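Local coordinates for protein glycerol dehydrogenase (Schizosaccharomyces pombe, PDB 1TA9) that oxidises glycerol to dihydroxyacetone with NAD(+), probably at a catalytic zinc ion, and so serves the assimilation of glycerol, at residues S235-T240 with A266-L271; E239-I244 with A259-A264. All coordinates share one frame; numbering follows the deposited sequence.

In the fold
Both contacts join helix 223-245 to helix 258-284, two successive helices that run roughly antiparallel where 239-244 meets 259-264, and their centres lie 8 Å apart. Contact 1 (235-240 with 266-271) lies nearer the active site: the side chain of T236 is about 7 Å from the zinc ion and about 6 Å from a bound glycerol, and S235 and T236 bind potassium. Contact 2 (239-244 with 259-264) lies closer to the loop that connects the helices, with T240 about 8 Å from that potassium. The two meet where T236 CG2 packs on A264 CB at 4.2 Å and W237 CB on A264 O at 4.0 Å. Both also touch the second subunit, through the 258-284 helix.

Contact 1 of 2, residues S235-T240 with A266-L271; sequences STWVET and ACKDTL. With K (potassium ion), chain J.
W237 and K268 meet in a CH-pi contact, the methylenes of the lysine passing obliquely over one face of the indole. K268 CD sits above the five-membered ring, 3.5 Å from its centroid and 15° off the normal, and CE continues over the six-membered ring at 3.8 Å from W237 CZ3. With W237 CG anti to the backbone N (chi1 -179°), the indole is carried out toward the 266-271 segment; K268 is extended as far as CE and bends at chi4. Its NZ is 5.0 Å from the centroid of the six-membered ring, at most a weak cation-pi attraction, and the charge is paired with E272 instead. Lysine thus suits a partly exposed place, offering an apolar shaft to the ring and its charge to a carboxylate. Were W237 replaced by an alanine, the K268 methylenes would probably lose the flat surface they lie on, and a gap would be likely to open beside them.

On the buried side, T236 CB and C267 SG come within 4.4 Å of each other. Threonine and cysteine, both short and both pointing toward the other helix, fit between backbones whose CA atoms approach to 6.2 Å, from W237 to K268.

Metal coordination occupies the polar side of helix 223-245. T236 OG1 binds the potassium ion at 3.0 Å and S235 OG at 3.2 Å, with D182 and the carbonyl of D232 also on the metal. A water 2.6 Å from the potassium donates to E239 OE2. T236 OG1 is also hydrogen-bonded to S302, so a short hydroxyl serves both metal and neighbour.

Around this pair, helix 333-347 packs on S235, V238 and E239, and helix 289-307 covers A266, C267 and T270, while Y262 of the second subunit packs on A266.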
loop_
_atom_site.group_PDB
_atom_site.type_symbol
_atom_site.label_atom_id
_atom_site.label_comp_id
_atom_site.label_asym_id
_atom_site.label_seq_id
_atom_site.Cartn_x
_atom_site.Cartn_y
_atom_site.Cartn_z
ATOM N N SER B 235 18.263 -23.852 2.855
ATOM C CA SER B 235 17.477 -24.590 3.835
ATOM C C SER B 235 17.562 -24.006 5.245
ATOM O O SER B 235 16.690 -24.258 6.077
ATOM C CB SER B 235 17.907 -26.058 3.872
ATOM O OG SER B 235 19.172 -26.210 4.479
ATOM N N THR B 236 18.597 -23.216 5.504
ATOM C CA THR B 236 18.791 -22.629 6.824
ATOM C C THR B 236 17.579 -21.884 7.377
ATOM O O THR B 236 17.101 -22.204 8.465
ATOM C CB THR B 236 19.995 -21.668 6.840
ATOM O OG1 THR B 236 21.180 -22.386 6.480
ATOM C CG2 THR B 236 20.180 -21.067 8.228
ATOM N N TRP B 237 17.087 -20.891 6.642
ATOM C CA TRP B 237 15.942 -20.130 7.116
ATOM C C TRP B 237 14.719 -21.029 7.275
ATOM O O TRP B 237 14.004 -20.940 8.273
ATOM C CB TRP B 237 15.614 -18.984 6.151
ATOM C CG TRP B 237 14.454 -18.143 6.598
ATOM C CD1 TRP B 237 14.458 -17.180 7.570
ATOM C CD2 TRP B 237 13.112 -18.209 6.104
ATOM N NE1 TRP B 237 13.198 -16.644 7.709
ATOM C CE2 TRP B 237 12.354 -17.257 6.821
ATOM C CE3 TRP B 237 12.476 -18.984 5.124
ATOM C CZ2 TRP B 237 10.988 -17.057 6.587
ATOM C CZ3 TRP B 237 11.113 -18.784 4.892
ATOM C CH2 TRP B 237 10.387 -17.827 5.623
ATOM N N VAL B 238 14.481 -21.900 6.298
ATOM C CA VAL B 238 13.330 -22.791 6.364
ATOM C C VAL B 238 13.372 -23.696 7.589
ATOM O O VAL B 238 12.406 -23.768 8.349
ATOM C CB VAL B 238 13.223 -23.686 5.107
ATOM C CG1 VAL B 238 12.139 -24.742 5.319
ATOM C CG2 VAL B 238 12.896 -22.830 3.881
ATOM N N GLU B 239 14.494 -24.381 7.793
ATOM C CA GLU B 239 14.599 -25.293 8.926
ATOM C C GLU B 239 14.617 -24.580 10.270
ATOM O O GLU B 239 13.876 -24.957 11.180
ATOM C CB GLU B 239 15.833 -26.195 8.777
ATOM C CG GLU B 239 15.770 -27.085 7.540
ATOM C CD GLU B 239 16.887 -28.113 7.484
ATOM O OE1 GLU B 239 16.742 -29.198 8.094
ATOM O OE2 GLU B 239 17.913 -27.831 6.832
ATOM N N THR B 240 15.440 -23.544 10.398
ATOM C CA THR B 240 15.506 -22.809 11.657
ATOM C C THR B 240 14.163 -22.193 12.040
ATOM O O THR B 240 13.774 -22.228 13.210
ATOM C CB THR B 240 16.610 -21.733 11.612
ATOM O OG1 THR B 240 17.874 -22.363 11.851
ATOM C CG2 THR B 240 16.377 -20.650 12.672
ATOM N N ALA B 266 19.359 -13.044 7.679
ATOM C CA ALA B 266 20.429 -12.404 6.925
ATOM C C ALA B 266 20.828 -13.318 5.775
ATOM O O ALA B 266 21.078 -12.865 4.654
ATOM C CB ALA B 266 21.631 -12.139 7.835
ATOM N N CYS B 267 20.879 -14.613 6.060
ATOM C CA CYS B 267 21.228 -15.606 5.050
ATOM C C CYS B 267 20.200 -15.564 3.910
ATOM O O CYS B 267 20.555 -15.386 2.744
ATOM C CB CYS B 267 21.245 -16.995 5.687
ATOM S SG CYS B 267 21.774 -18.318 4.585
ATOM N N LYS B 268 18.929 -15.728 4.260
ATOM C CA LYS B 268 17.840 -15.709 3.281
ATOM C C LYS B 268 17.868 -14.444 2.419
ATOM O O LYS B 268 17.816 -14.510 1.188
ATOM C CB LYS B 268 16.494 -15.798 4.005
ATOM C CG LYS B 268 15.265 -15.707 3.104
ATOM C CD LYS B 268 13.991 -15.701 3.944
ATOM C CE LYS B 268 12.731 -15.796 3.096
ATOM N NZ LYS B 268 12.540 -14.601 2.237
ATOM N N ASP B 269 17.952 -13.291 3.074
ATOM C CA ASP B 269 17.967 -12.009 2.377
ATOM C C ASP B 269 19.150 -11.832 1.438
ATOM O O ASP B 269 19.006 -11.302 0.334
ATOM C CB ASP B 269 17.971 -10.859 3.383
ATOM C CG ASP B 269 16.637 -10.691 4.089
ATOM O OD1 ASP B 269 16.542 -9.788 4.948
ATOM O OD2 ASP B 269 15.692 -11.453 3.791
ATOM N N THR B 270 20.325 -12.259 1.884
ATOM C CA THR B 270 21.536 -12.128 1.075
ATOM C C THR B 270 21.467 -12.995 -0.180
ATOM O O THR B 270 21.869 -12.570 -1.270
ATOM C CB THR B 270 22.778 -12.500 1.904
ATOM O OG1 THR B 270 22.859 -11.623 3.034
ATOM C CG2 THR B 270 24.052 -12.363 1.073
ATOM N N LEU B 271 20.952 -14.210 -0.035
ATOM C CA LEU B 271 20.843 -15.098 -1.183
ATOM C C LEU B 271 19.866 -14.512 -2.202
ATOM O O LEU B 271 20.123 -14.532 -3.406
ATOM C CB LEU B 271 20.363 -16.479 -0.743
ATOM C CG LEU B 271 21.311 -17.271 0.160
ATOM C CD1 LEU B 271 20.635 -18.578 0.546
ATOM C CD2 LEU B 271 22.636 -17.544 -0.570
HETATM K K K J . 21.779 -25.342 6.068
HETATM O O HOH W 1 19.778 -25.673 7.663
#

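Contact 2 of 2, residues E239-I244 with A259-A264; sequences ETESVI and AGRYIA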
loop_
_atom_site.group_PDB
_atom_site.type_symbol
_atom_site.label_atom_id
_atom_site.label_comp_id
_atom_site.label_asym_id
_atom_site.label_seq_id
_atom_site.Cartn_x
_atom_site.Cartn_y
_atom_site.Cartn_z
ATOM N N GLU B 239 14.494 -24.381 7.793
ATOM C CA GLU B 239 14.599 -25.293 8.926
ATOM C C GLU B 239 14.617 -24.580 10.270
ATOM O O GLU B 239 13.876 -24.957 11.180
ATOM C CB GLU B 239 15.833 -26.195 8.777
ATOM C CG GLU B 239 15.770 -27.085 7.540
ATOM C CD GLU B 239 16.887 -28.113 7.484
ATOM O OE1 GLU B 239 16.742 -29.198 8.094
ATOM O OE2 GLU B 239 17.913 -27.831 6.832
ATOM N N THR B 240 15.440 -23.544 10.398
ATOM C CA THR B 240 15.506 -22.809 11.657
ATOM C C THR B 240 14.163 -22.193 12.040
ATOM O O THR B 240 13.774 -22.228 13.210
ATOM C CB THR B 240 16.610 -21.733 11.612
ATOM O OG1 THR B 240 17.874 -22.363 11.851
ATOM C CG2 THR B 240 16.377 -20.650 12.672
ATOM N N GLU B 241 13.442 -21.633 11.074
ATOM C CA GLU B 241 12.132 -21.063 11.395
ATOM C C GLU B 241 11.218 -22.172 11.926
ATOM O O GLU B 241 10.430 -21.952 12.839
ATOM C CB GLU B 241 11.502 -20.413 10.159
ATOM C CG GLU B 241 12.040 -19.022 9.852
ATOM C CD GLU B 241 11.645 -18.005 10.911
ATOM O OE1 GLU B 241 12.541 -17.389 11.513
ATOM O OE2 GLU B 241 10.432 -17.817 11.142
ATOM N N SER B 242 11.337 -23.365 11.348
ATOM C CA SER B 242 10.528 -24.513 11.760
ATOM C C SER B 242 10.854 -24.961 13.186
ATOM O O SER B 242 9.961 -25.325 13.949
ATOM C CB SER B 242 10.746 -25.684 10.792
ATOM O OG SER B 242 10.015 -26.824 11.212
ATOM N N VAL B 243 12.137 -24.948 13.535
ATOM C CA VAL B 243 12.570 -25.342 14.875
ATOM C C VAL B 243 12.108 -24.303 15.895
ATOM O O VAL B 243 11.582 -24.643 16.959
ATOM C CB VAL B 243 14.115 -25.461 14.952
ATOM C CG1 VAL B 243 14.562 -25.699 16.401
ATOM C CG2 VAL B 243 14.588 -26.591 14.068
ATOM N N ILE B 244 12.307 -23.031 15.562
ATOM C CA ILE B 244 11.914 -21.946 16.456
ATOM C C ILE B 244 10.403 -21.884 16.669
ATOM O O ILE B 244 9.934 -21.763 17.800
ATOM C CB ILE B 244 12.408 -20.583 15.919
ATOM C CG1 ILE B 244 13.938 -20.544 15.946
ATOM C CG2 ILE B 244 11.838 -19.439 16.759
ATOM C CD1 ILE B 244 14.536 -19.271 15.382
ATOM N N ALA B 259 18.985 -13.459 18.185
ATOM C CA ALA B 259 20.127 -13.187 17.316
ATOM C C ALA B 259 20.299 -14.260 16.241
ATOM O O ALA B 259 20.522 -13.946 15.070
ATOM C CB ALA B 259 21.398 -13.074 18.153
ATOM N N GLY B 260 20.199 -15.524 16.639
ATOM C CA GLY B 260 20.353 -16.600 15.676
ATOM C C GLY B 260 19.287 -16.530 14.594
ATOM O O GLY B 260 19.554 -16.783 13.415
ATOM N N ARG B 261 18.072 -16.176 14.995
ATOM C CA ARG B 261 16.968 -16.083 14.051
ATOM C C ARG B 261 17.215 -14.978 13.024
ATOM O O ARG B 261 16.868 -15.121 11.856
ATOM C CB ARG B 261 15.662 -15.827 14.800
ATOM C CG ARG B 261 14.427 -15.989 13.933
ATOM C CD ARG B 261 13.164 -15.862 14.752
ATOM N NE ARG B 261 11.996 -16.312 13.996
ATOM C CZ ARG B 261 10.755 -16.309 14.473
ATOM N NH1 ARG B 261 10.523 -15.878 15.706
ATOM N NH2 ARG B 261 9.752 -16.741 13.720
ATOM N N TYR B 262 17.829 -13.880 13.456
ATOM C CA TYR B 262 18.116 -12.776 12.543
ATOM C C TYR B 262 19.277 -13.099 11.611
ATOM O O TYR B 262 19.333 -12.602 10.484
ATOM C CB TYR B 262 18.408 -11.493 13.327
ATOM C CG TYR B 262 17.176 -10.645 13.545
ATOM C CD1 TYR B 262 16.943 -9.510 12.771
ATOM C CD2 TYR B 262 16.224 -10.998 14.505
ATOM C CE1 TYR B 262 15.795 -8.744 12.946
ATOM C CE2 TYR B 262 15.074 -10.242 14.686
ATOM C CZ TYR B 262 14.865 -9.116 13.904
ATOM O OH TYR B 262 13.724 -8.368 14.078
ATOM N N ILE B 263 20.206 -13.930 12.071
ATOM C CA ILE B 263 21.332 -14.312 11.222
ATOM C C ILE B 263 20.803 -15.241 10.131
ATOM O O ILE B 263 21.284 -15.216 8.999
ATOM C CB ILE B 263 22.445 -15.010 12.037
ATOM C CG1 ILE B 263 22.995 -14.033 13.085
ATOM C CG2 ILE B 263 23.575 -15.460 11.112
ATOM C CD1 ILE B 263 24.003 -14.643 14.042
ATOM N N ALA B 264 19.802 -16.053 10.470
ATOM C CA ALA B 264 19.196 -16.950 9.489
ATOM C C ALA B 264 18.491 -16.079 8.449
ATOM O O ALA B 264 18.506 -16.382 7.255
ATOM C CB ALA B 264 18.193 -17.884 10.160
HETATM O O HOH W 2 14.483 -15.849 10.498
#
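E241 CG stands anti to its carbonyl carbon and the chain bends at chi2 (-67°), which swings the carboxylate over to R261; the arginine answers with CG anti to the backbone N and a chain extended from CG to NE. The two side chains cross at about a right angle and meet in a side-on, bidentate salt bridge. R261 NE donates to E241 OE1 at 2.8 Å and R261 NH2 to E241 OE2 at 2.9 Å, both bonds almost straight and both on the syn sides of the oxygens. The carboxylate lies at the guanidinium edge, its plane turned 24° from that of the arginine. Two parallel bonds of this kind restrict the rotation of both groups. E241 OE1 also accepts from a water, 2.7 Å away, that donates in turn to R261 O and so ties the carboxylate to the opposite backbone. R245 NE is a weak, long ion-pair partner of E241 OE2, so a second positive charge also attends the carboxylate.

Helices 223-245 and 258-284 pair here as an antiparallel couple within the helical domain of this iron-containing alcohol dehydrogenase family member, the segment axes 10.2 Å apart and 152° between their directions.

Isoleucine supplies the apolar side of the same arginine. I244 CD1 packs on R261 CG at 3.6 Å, and I244 CG2 lies over one guanidinium face, toward its rim, so the branched side chain serves both the aliphatic and the flat part. Further in, the helices approach through small groups: T240 CG2 meets A264 CB at 4.2 Å, while the T240 hydroxyl turns to the G305 carbonyl and G310 N. On helix 258-284, Y262 bonds through OH to D269 of the second subunit.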